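Local coordinates for putative ABC transporter amino acid-binding protein (Sinorhizobium meliloti, PDB 2Q89) that probably binds ectoines as the solute receptor of an ABC transporter, and holds 5-hydroxyectoine here in the cleft between its two lobes, at residues Ala75-Leu80 / Asp203-Arg208; Leu80-Glu85 / Lys252-Lys257; Asp99-Ala104 / Ser171-Ser176. All coordinates share one frame; numbering follows the deposited sequence.

How the contacts relate
Leaving strand 75-76, the chain runs through 77-83 into helix 84-87, and the first segments of contacts 1 and 2 overlap at Leu80. Residues 99-104 then carry the chain into the other lobe, where contact 3 closes a loop of 66 residues on 171-176. The return to 203-208 closes contact 1 round that whole excursion, and the C-terminal segment 252-257 finally closes contact 2. Contact 3 thus lies within both longer loops, whereas contacts 1 and 2 cross. Asp203 O meets Met82 CE at 3.4 Å, and Phe81 CE2 meets Pro173 CG at 3.9 Å across the cleft. All three contacts touch the bound hydroxyectoine.

Contact 1 (Ala75-Leu80 / Asp203-Arg208); sequences AITAGL and DGAAFR. With 6CS ((4S,5S)-5-hydroxy-2-methyl-1,4,5,6-tetrahydropyrimidine-4-carboxylic acid), chain F.
Ile76 and Ala206 form a single antiparallel hydrogen-bonded bridge: Ile76 N reaches Ala206 O at 2.9 Å and Ala206 N reaches Ile76 O at 3.0 Å, with N-H...O angles of 160° and 165°. On one flank of the bridge Ile76 CB packs against Ala206 CB at 3.9 Å. Ala75 CB meets Phe207 CE2 at 3.6 Å, approaching the ring obliquely. Phe207 CG is anti to its carbonyl carbon (chi1 -56°), and this swings the ring back toward Ala75 although its CB departs from the strand.

Past the bridge the 77-80 backbone bows out around a water and returns at Leu80 and Asp203 (CA to CA 5.2 Å). The water lies 2.6 Å from Gly204 O, within hydrogen-bonding distance of Ile76 O as well, and accepts from Ala78 N and Leu80 N, so backbone groups of both segments gather at it. Asp203 OD2 lies 3.1 Å from Gly79 CA, while OD1 of the same carboxylate is bound by Leu97 N. Gly79 O approaches hydroxyectoine N at 2.9 Å, placing this turn in the pocket wall. Strand 75-76 is an outer strand of the parallel sheet, next to 14-19; helix 64-69 covers Ile76 and Leu80, and helix 212-228 covers Phe207.

Contact 2 (Leu80-Glu85 / Lys252-Lys257); sequences LFMKPE and KLCAAK. With 6CS ((4S,5S)-5-hydroxy-2-methyl-1,4,5,6-tetrahydropyrimidine-4-carboxylic acid), chain F.
Met82 and Pro84 pack on Leu253 and Cys254, and so fasten the segment leaving the ligand pocket to the C-terminal end of helix 250-254 in this periplasmic-binding-protein fold. The evidence follows the chain. Leu80 remains on the ligand side, with CD1 4.0 Å from hydroxyectoine OXT. Phe81 N donates to that same carboxylate oxygen at 2.9 Å, with an N-H...O angle of 160°. Its ring, set by a CG anti to the carbonyl carbon (chi1 -64°), brings CE2 to 3.5 Å from ligand N, while Tyr201 meets the ring with a nearly parallel plane.

At Met82 the chain turns its side chain to the C-terminal segment. The thioether chain, extended beyond CG, runs obliquely to Leu253, and its SD comes within 3.9 Å of Leu253 CD1. The same sulfur lies 4.2 Å from Cys254 SG, which is disulfide-bonded to Cys87 of helix 84-87, so the disulfide joins the C-terminal segment to that helix beside this packing. Lys83 takes the N-cap position of helix 84-87. Pro84, in the first turn, sets its ring against the C-terminal backbone, with CG 3.7 Å from Ala255 O and CA 3.5 Å from Cys254 O. No direct hydrogen bond joins the segments; instead a water donates to both Met82 O and Leu253 O, at 3.1 Å each.

Contact 3 (Asp99-Ala104 / Ser171-Ser176); sequences DAEAFA and SLPVLS. With 6CS ((4S,5S)-5-hydroxy-2-methyl-1,4,5,6-tetrahydropyrimidine-4-carboxylic acid), chain F.
Asp99, Val174 and Ala102 bury the most surface where strand 98-106 meets the end of strand 169-173 and the start of helix 174-184. Asp99 directs its carboxylate at the first turn of the helix: CG is anti to the backbone N (chi1 -150°), and OD2 accepts from Leu175 N at 2.8 Å through its syn lone pair, with an N-H...O angle of 168°. The other oxygen, OD1, takes a weak hydrogen bond from Ala100 N and lies 3.7 Å from Val174 CB.

Val174 is held from both backbone and side chain. Its N donates to Ala100 O at 3.1 Å, from well above the carbonyl plane, while CG2 packs on Ala102 CB at 3.8 Å and on Ala100 CB. Ala102 N donates to Leu172 O at 2.7 Å, almost in line with the C=O bond; the return bond is weak. Ala102 O accepts from Ser171 OG, a hydroxyl also bonded to Tyr116.

Pro173, the N-cap residue, presents CD to hydroxyectoine NAG at 3.6 Å. Two N-H groups of the helix's first turn are therefore met by acceptors from strand 98-106, one of them a carboxylate whose negative charge would probably interact favourably with the helix dipole just behind the ligand-facing proline.

Contact 1 (Ala75-Leu80 / Asp203-Arg208)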
loop_
_atom_site.group_PDB
_atom_site.type_symbol
_atom_site.label_atom_id
_atom_site.label_comp_id
_atom_site.label_asym_id
_atom_site.label_seq_id
_atom_site.Cartn_x
_atom_site.Cartn_y
_atom_site.Cartn_z
ATOM N N ALA A 75 2.627 -0.725 14.166
ATOM C CA ALA A 75 2.796 0.077 12.956
ATOM C C ALA A 75 2.100 -0.573 11.761
ATOM O O ALA A 75 1.921 -1.790 11.732
ATOM C CB ALA A 75 4.285 0.284 12.646
ATOM N N ILE A 76 1.711 0.250 10.790
ATOM C CA ILE A 76 1.232 -0.231 9.495
ATOM C C ILE A 76 2.365 -0.087 8.484
ATOM O O ILE A 76 2.863 1.021 8.255
ATOM C CB ILE A 76 -0.008 0.563 9.013
ATOM C CG1 ILE A 76 -1.139 0.507 10.043
ATOM C CG2 ILE A 76 -0.484 0.048 7.638
ATOM C CD1 ILE A 76 -2.199 1.574 9.837
ATOM N N THR A 77 2.782 -1.212 7.904
ATOM C CA THR A 77 3.856 -1.232 6.913
ATOM C C THR A 77 3.385 -2.076 5.740
ATOM O O THR A 77 3.705 -3.257 5.650
ATOM C CB THR A 77 5.165 -1.806 7.515
ATOM O OG1 THR A 77 4.925 -3.125 8.025
ATOM C CG2 THR A 77 5.588 -1.025 8.754
ATOM N N ALA A 78 2.621 -1.463 4.838
ATOM C CA ALA A 78 1.831 -2.235 3.886
ATOM C C ALA A 78 1.610 -1.546 2.542
ATOM O O ALA A 78 0.879 -2.054 1.695
ATOM C CB ALA A 78 0.487 -2.597 4.527
ATOM N N GLY A 79 2.248 -0.396 2.347
ATOM C CA GLY A 79 1.972 0.444 1.188
ATOM C C GLY A 79 0.758 1.333 1.404
ATOM O O GLY A 79 0.121 1.763 0.440
ATOM N N LEU A 80 0.436 1.613 2.669
ATOM C CA LEU A 80 -0.719 2.454 3.001
ATOM C C LEU A 80 -0.425 3.918 2.664
ATOM O O LEU A 80 0.193 4.651 3.455
ATOM C CB LEU A 80 -1.134 2.287 4.472
ATOM C CG LEU A 80 -2.491 2.891 4.861
ATOM C CD1 LEU A 80 -3.652 2.015 4.383
ATOM C CD2 LEU A 80 -2.581 3.106 6.361
ATOM N N ASP A 203 3.607 5.920 0.369
ATOM C CA ASP A 203 3.251 5.500 1.713
ATOM C C ASP A 203 4.340 5.881 2.716
ATOM O O ASP A 203 5.359 6.470 2.360
ATOM C CB ASP A 203 3.016 3.985 1.746
ATOM C CG ASP A 203 4.299 3.185 2.001
ATOM O OD1 ASP A 203 5.407 3.681 1.711
ATOM O OD2 ASP A 203 4.290 2.043 2.505
ATOM N N GLY A 204 4.097 5.536 3.975
ATOM C CA GLY A 204 5.125 5.493 5.000
ATOM C C GLY A 204 4.740 4.404 5.981
ATOM O O GLY A 204 3.686 3.781 5.843
ATOM N N ALA A 205 5.591 4.162 6.972
ATOM C CA ALA A 205 5.169 3.387 8.124
ATOM C C ALA A 205 4.274 4.281 8.987
ATOM O O ALA A 205 4.633 5.420 9.315
ATOM C CB ALA A 205 6.354 2.883 8.902
ATOM N N ALA A 206 3.098 3.771 9.325
ATOM C CA ALA A 206 2.120 4.546 10.081
ATOM C C ALA A 206 2.118 4.117 11.547
ATOM O O ALA A 206 2.079 2.924 11.852
ATOM C CB ALA A 206 0.731 4.398 9.464
ATOM N N PHE A 207 2.169 5.095 12.446
ATOM C CA PHE A 207 2.167 4.822 13.882
ATOM C C PHE A 207 0.981 5.502 14.566
ATOM O O PHE A 207 0.346 6.377 13.986
ATOM C CB PHE A 207 3.487 5.283 14.515
ATOM C CG PHE A 207 4.716 4.672 13.877
ATOM C CD1 PHE A 207 5.285 5.241 12.737
ATOM C CD2 PHE A 207 5.303 3.535 14.419
ATOM C CE1 PHE A 207 6.411 4.679 12.150
ATOM C CE2 PHE A 207 6.427 2.970 13.838
ATOM C CZ PHE A 207 6.984 3.542 12.704
ATOM N N ARG A 208 0.677 5.088 15.794
ATOM C CA ARG A 208 -0.298 5.805 16.621
ATOM C C ARG A 208 0.210 7.204 16.927
ATOM O O ARG A 208 1.415 7.405 17.113
ATOM C CB ARG A 208 -0.555 5.063 17.931
ATOM C CG ARG A 208 -1.810 4.220 17.934
ATOM C CD ARG A 208 -1.956 3.332 19.161
ATOM N NE ARG A 208 -1.537 1.956 18.881
ATOM C CZ ARG A 208 -0.540 1.319 19.484
ATOM N NH1 ARG A 208 0.174 1.911 20.431
ATOM N NH2 ARG A 208 -0.263 0.072 19.144
HETATM O O 6CS F . -5.086 2.196 0.066
HETATM C C 6CS F . -3.870 2.069 -0.172
HETATM O OXT 6CS F . -2.954 2.628 0.474
HETATM C CA 6CS F . -3.461 1.167 -1.370
HETATM N N 6CS F . -2.048 0.745 -1.242
HETATM C CAI 6CS F . -1.593 -0.464 -1.800
HETATM C CAA 6CS F . -0.135 -0.860 -1.651
HETATM N NAG 6CS F . -2.460 -1.331 -2.481
HETATM C CG2 6CS F . -3.883 -0.989 -2.655
HETATM C CB 6CS F . -4.387 -0.060 -1.545
HETATM O OG1 6CS F . -5.679 0.366 -1.956
HETATM O O HOH W 1 2.294 1.605 5.292
#

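Contact 2 (Leu80-Glu85 / Lys252-Lys257)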
loop_
_atom_site.group_PDB
_atom_site.type_symbol
_atom_site.label_atom_id
_atom_site.label_comp_id
_atom_site.label_asym_id
_atom_site.label_seq_id
_atom_site.Cartn_x
_atom_site.Cartn_y
_atom_site.Cartn_z
ATOM N N LEU A 80 0.436 1.613 2.669
ATOM C CA LEU A 80 -0.719 2.454 3.001
ATOM C C LEU A 80 -0.425 3.918 2.664
ATOM O O LEU A 80 0.193 4.651 3.455
ATOM C CB LEU A 80 -1.134 2.287 4.472
ATOM C CG LEU A 80 -2.491 2.891 4.861
ATOM C CD1 LEU A 80 -3.652 2.015 4.383
ATOM C CD2 LEU A 80 -2.581 3.106 6.361
ATOM N N PHE A 81 -0.872 4.326 1.478
ATOM C CA PHE A 81 -0.530 5.629 0.925
ATOM C C PHE A 81 -0.984 6.799 1.790
ATOM O O PHE A 81 -2.065 6.761 2.382
ATOM C CB PHE A 81 -1.085 5.769 -0.491
ATOM C CG PHE A 81 -0.492 4.799 -1.478
ATOM C CD1 PHE A 81 0.884 4.554 -1.500
ATOM C CD2 PHE A 81 -1.305 4.148 -2.407
ATOM C CE1 PHE A 81 1.437 3.667 -2.421
ATOM C CE2 PHE A 81 -0.757 3.250 -3.334
ATOM C CZ PHE A 81 0.609 3.016 -3.344
ATOM N N MET A 82 -0.143 7.833 1.849
ATOM C CA MET A 82 -0.427 9.033 2.630
ATOM C C MET A 82 -1.517 9.861 1.974
ATOM O O MET A 82 -1.421 10.225 0.795
ATOM C CB MET A 82 0.829 9.891 2.810
ATOM C CG MET A 82 1.937 9.236 3.616
ATOM S SD MET A 82 3.224 10.413 4.051
ATOM C CE MET A 82 4.659 9.347 4.119
ATOM N N LYS A 83 -2.551 10.149 2.758
ATOM C CA LYS A 83 -3.666 10.983 2.339
ATOM C C LYS A 83 -3.996 11.894 3.512
ATOM O O LYS A 83 -3.879 11.467 4.662
ATOM C CB LYS A 83 -4.889 10.120 2.024
ATOM C CG LYS A 83 -4.824 9.342 0.725
ATOM C CD LYS A 83 -5.746 8.117 0.774
ATOM C CE LYS A 83 -7.217 8.501 0.724
ATOM N NZ LYS A 83 -8.117 7.310 0.870
ATOM N N PRO A 84 -4.427 13.128 3.240
ATOM C CA PRO A 84 -4.766 14.079 4.302
ATOM C C PRO A 84 -5.537 13.423 5.449
ATOM O O PRO A 84 -5.123 13.516 6.601
ATOM C CB PRO A 84 -5.658 15.093 3.581
ATOM C CG PRO A 84 -5.180 15.084 2.176
ATOM C CD PRO A 84 -4.636 13.709 1.899
ATOM N N GLU A 85 -6.631 12.744 5.113
ATOM C CA GLU A 85 -7.529 12.129 6.096
ATOM C C GLU A 85 -6.899 10.971 6.872
ATOM O O GLU A 85 -7.237 10.749 8.035
ATOM C CB GLU A 85 -8.840 11.678 5.434
ATOM C CG GLU A 85 -8.682 11.079 4.042
ATOM C CD GLU A 85 -8.754 12.117 2.928
ATOM O OE1 GLU A 85 -7.816 12.173 2.106
ATOM O OE2 GLU A 85 -9.751 12.875 2.867
ATOM N N LYS A 252 4.069 17.358 2.397
ATOM C CA LYS A 252 3.582 17.594 1.034
ATOM C C LYS A 252 2.455 16.630 0.660
ATOM O O LYS A 252 1.445 17.041 0.088
ATOM C CB LYS A 252 4.716 17.476 0.014
ATOM C CG LYS A 252 5.694 18.638 0.011
ATOM C CD LYS A 252 6.806 18.384 -1.007
ATOM C CE LYS A 252 7.793 19.534 -1.063
ATOM N NZ LYS A 252 8.747 19.353 -2.193
ATOM N N LEU A 253 2.635 15.354 1.000
ATOM C CA LEU A 253 1.665 14.311 0.668
ATOM C C LEU A 253 0.426 14.379 1.556
ATOM O O LEU A 253 -0.662 13.983 1.144
ATOM C CB LEU A 253 2.312 12.929 0.761
ATOM C CG LEU A 253 3.545 12.672 -0.114
ATOM C CD1 LEU A 253 4.318 11.490 0.423
ATOM C CD2 LEU A 253 3.183 12.472 -1.584
ATOM N N CYS A 254 0.607 14.900 2.768
ATOM C CA CYS A 254 -0.468 15.050 3.747
ATOM C C CYS A 254 -1.257 16.348 3.560
ATOM O O CYS A 254 -2.304 16.543 4.186
ATOM C CB CYS A 254 0.114 14.990 5.161
ATOM S SG CYS A 254 0.677 13.345 5.652
ATOM N N ALA A 255 -0.744 17.228 2.702
ATOM C CA ALA A 255 -1.361 18.527 2.440
ATOM C C ALA A 255 -2.652 18.378 1.646
ATOM O O ALA A 255 -2.753 17.515 0.766
ATOM C CB ALA A 255 -0.390 19.438 1.704
ATOM N N ALA A 256 -3.633 19.219 1.967
ATOM C CA ALA A 256 -4.912 19.230 1.262
ATOM C C ALA A 256 -4.771 19.873 -0.121
ATOM O O ALA A 256 -5.048 21.064 -0.301
ATOM C CB ALA A 256 -5.972 19.945 2.092
ATOM N N LYS A 257 -4.328 19.074 -1.092
ATOM C CA LYS A 257 -4.177 19.535 -2.473
ATOM C C LYS A 257 -5.195 18.881 -3.403
ATOM O O LYS A 257 -5.173 17.667 -3.627
ATOM C CB LYS A 257 -2.749 19.300 -2.981
ATOM C CG LYS A 257 -1.740 20.325 -2.480
ATOM C CD LYS A 257 -0.834 20.788 -3.610
ATOM C CE LYS A 257 -0.060 22.035 -3.216
ATOM N NZ LYS A 257 0.168 22.926 -4.388
ATOM O OXT LYS A 257 -6.068 19.557 -3.951
HETATM O O 6CS F . -5.086 2.196 0.066
HETATM C C 6CS F . -3.870 2.069 -0.172
HETATM O OXT 6CS F . -2.954 2.628 0.474
HETATM C CA 6CS F . -3.461 1.167 -1.370
HETATM N N 6CS F . -2.048 0.745 -1.242
HETATM C CAI 6CS F . -1.593 -0.464 -1.800
HETATM C CAA 6CS F . -0.135 -0.860 -1.651
HETATM N NAG 6CS F . -2.460 -1.331 -2.481
HETATM C CG2 6CS F . -3.883 -0.989 -2.655
HETATM C CB 6CS F . -4.387 -0.060 -1.545
HETATM O OG1 6CS F . -5.679 0.366 -1.956
HETATM O O HOH W 2 -1.823 12.424 -1.298
#

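Contact 3 (Asp99-Ala104 / Ser171-Ser176)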
loop_
_atom_site.group_PDB
_atom_site.type_symbol
_atom_site.label_atom_id
_atom_site.label_comp_id
_atom_site.label_asym_id
_atom_site.label_seq_id
_atom_site.Cartn_x
_atom_site.Cartn_y
_atom_site.Cartn_z
ATOM N N ASP A 99 4.116 4.903 -5.869
ATOM C CA ASP A 99 3.579 4.257 -7.070
ATOM C C ASP A 99 2.380 5.005 -7.647
ATOM O O ASP A 99 1.721 5.780 -6.947
ATOM C CB ASP A 99 3.209 2.790 -6.785
ATOM C CG ASP A 99 3.341 1.896 -8.016
ATOM O OD1 ASP A 99 3.771 2.382 -9.091
ATOM O OD2 ASP A 99 3.030 0.690 -8.006
ATOM N N ALA A 100 2.109 4.771 -8.929
ATOM C CA ALA A 100 0.895 5.262 -9.566
ATOM C C ALA A 100 -0.165 4.164 -9.489
ATOM O O ALA A 100 0.089 3.112 -8.901
ATOM C CB ALA A 100 1.176 5.665 -11.016
ATOM N N GLU A 101 -1.339 4.416 -10.072
ATOM C CA GLU A 101 -2.453 3.465 -10.079
ATOM C C GLU A 101 -2.605 2.807 -11.451
ATOM O O GLU A 101 -2.327 3.431 -12.481
ATOM C CB GLU A 101 -3.777 4.154 -9.704
ATOM C CG GLU A 101 -3.822 4.804 -8.325
ATOM C CD GLU A 101 -4.004 3.803 -7.196
ATOM O OE1 GLU A 101 -3.690 2.606 -7.385
ATOM O OE2 GLU A 101 -4.461 4.213 -6.110
ATOM N N ALA A 102 -3.058 1.554 -11.452
ATOM C CA ALA A 102 -3.204 0.787 -12.687
ATOM C C ALA A 102 -4.544 0.062 -12.785
ATOM O O ALA A 102 -5.224 -0.154 -11.773
ATOM C CB ALA A 102 -2.051 -0.198 -12.841
ATOM N N PHE A 103 -4.903 -0.294 -14.021
ATOM C CA PHE A 103 -6.076 -1.107 -14.333
ATOM C C PHE A 103 -5.657 -2.477 -14.857
ATOM O O PHE A 103 -4.766 -2.577 -15.708
ATOM C CB PHE A 103 -6.934 -0.441 -15.421
ATOM C CG PHE A 103 -7.780 0.710 -14.933
ATOM C CD1 PHE A 103 -7.968 0.944 -13.571
ATOM C CD2 PHE A 103 -8.427 1.533 -15.849
ATOM C CE1 PHE A 103 -8.768 2.000 -13.132
ATOM C CE2 PHE A 103 -9.227 2.593 -15.423
ATOM C CZ PHE A 103 -9.395 2.828 -14.063
ATOM N N ALA A 104 -6.295 -3.520 -14.328
ATOM C CA ALA A 104 -6.295 -4.843 -14.940
ATOM C C ALA A 104 -7.606 -4.940 -15.714
ATOM O O ALA A 104 -8.682 -4.659 -15.179
ATOM C CB ALA A 104 -6.203 -5.939 -13.878
ATOM N N SER A 171 -8.365 -2.766 -10.005
ATOM C CA SER A 171 -7.439 -1.644 -9.861
ATOM C C SER A 171 -6.553 -1.722 -8.614
ATOM O O SER A 171 -7.051 -1.752 -7.488
ATOM C CB SER A 171 -8.204 -0.309 -9.890
ATOM O OG SER A 171 -7.319 0.804 -9.934
ATOM N N LEU A 172 -5.240 -1.755 -8.840
ATOM C CA LEU A 172 -4.236 -1.681 -7.775
ATOM C C LEU A 172 -3.139 -0.717 -8.238
ATOM O O LEU A 172 -3.246 -0.172 -9.335
ATOM C CB LEU A 172 -3.643 -3.071 -7.482
ATOM C CG LEU A 172 -4.490 -4.186 -6.853
ATOM C CD1 LEU A 172 -3.679 -5.478 -6.722
ATOM C CD2 LEU A 172 -5.036 -3.769 -5.505
ATOM N N PRO A 173 -2.101 -0.481 -7.427
ATOM C CA PRO A 173 -0.922 0.238 -7.913
ATOM C C PRO A 173 -0.240 -0.509 -9.060
ATOM O O PRO A 173 -0.311 -1.738 -9.131
ATOM C CB PRO A 173 0.008 0.275 -6.690
ATOM C CG PRO A 173 -0.882 0.072 -5.516
ATOM C CD PRO A 173 -1.971 -0.838 -5.999
ATOM N N VAL A 174 0.421 0.243 -9.936
ATOM C CA VAL A 174 1.073 -0.288 -11.134
ATOM C C VAL A 174 1.949 -1.518 -10.872
ATOM O O VAL A 174 1.849 -2.519 -11.587
ATOM C CB VAL A 174 1.901 0.818 -11.849
ATOM C CG1 VAL A 174 2.600 0.271 -13.081
ATOM C CG2 VAL A 174 1.006 2.001 -12.226
ATOM N N LEU A 175 2.793 -1.444 -9.845
ATOM C CA LEU A 175 3.710 -2.542 -9.529
ATOM C C LEU A 175 2.978 -3.808 -9.085
ATOM O O LEU A 175 3.369 -4.916 -9.464
ATOM C CB LEU A 175 4.755 -2.103 -8.497
ATOM C CG LEU A 175 5.776 -1.077 -9.011
ATOM C CD1 LEU A 175 6.514 -0.426 -7.851
ATOM C CD2 LEU A 175 6.764 -1.701 -9.999
ATOM N N SER A 176 1.914 -3.628 -8.303
ATOM C CA SER A 176 1.051 -4.725 -7.856
ATOM C C SER A 176 0.339 -5.396 -9.033
ATOM O O SER A 176 0.329 -6.621 -9.130
ATOM C CB SER A 176 0.008 -4.220 -6.856
ATOM O OG SER A 176 0.598 -3.529 -5.774
HETATM O O 6CS F . -5.086 2.196 0.066
HETATM C C 6CS F . -3.870 2.069 -0.172
HETATM O OXT 6CS F . -2.954 2.628 0.474
HETATM C CA 6CS F . -3.461 1.167 -1.370
HETATM N N 6CS F . -2.048 0.745 -1.242
HETATM C CAI 6CS F . -1.593 -0.464 -1.800
HETATM C CAA 6CS F . -0.135 -0.860 -1.651
HETATM N NAG 6CS F . -2.460 -1.331 -2.481
HETATM C CG2 6CS F . -3.883 -0.989 -2.655
HETATM C CB 6CS F . -4.387 -0.060 -1.545
HETATM O OG1 6CS F . -5.679 0.366 -1.956
#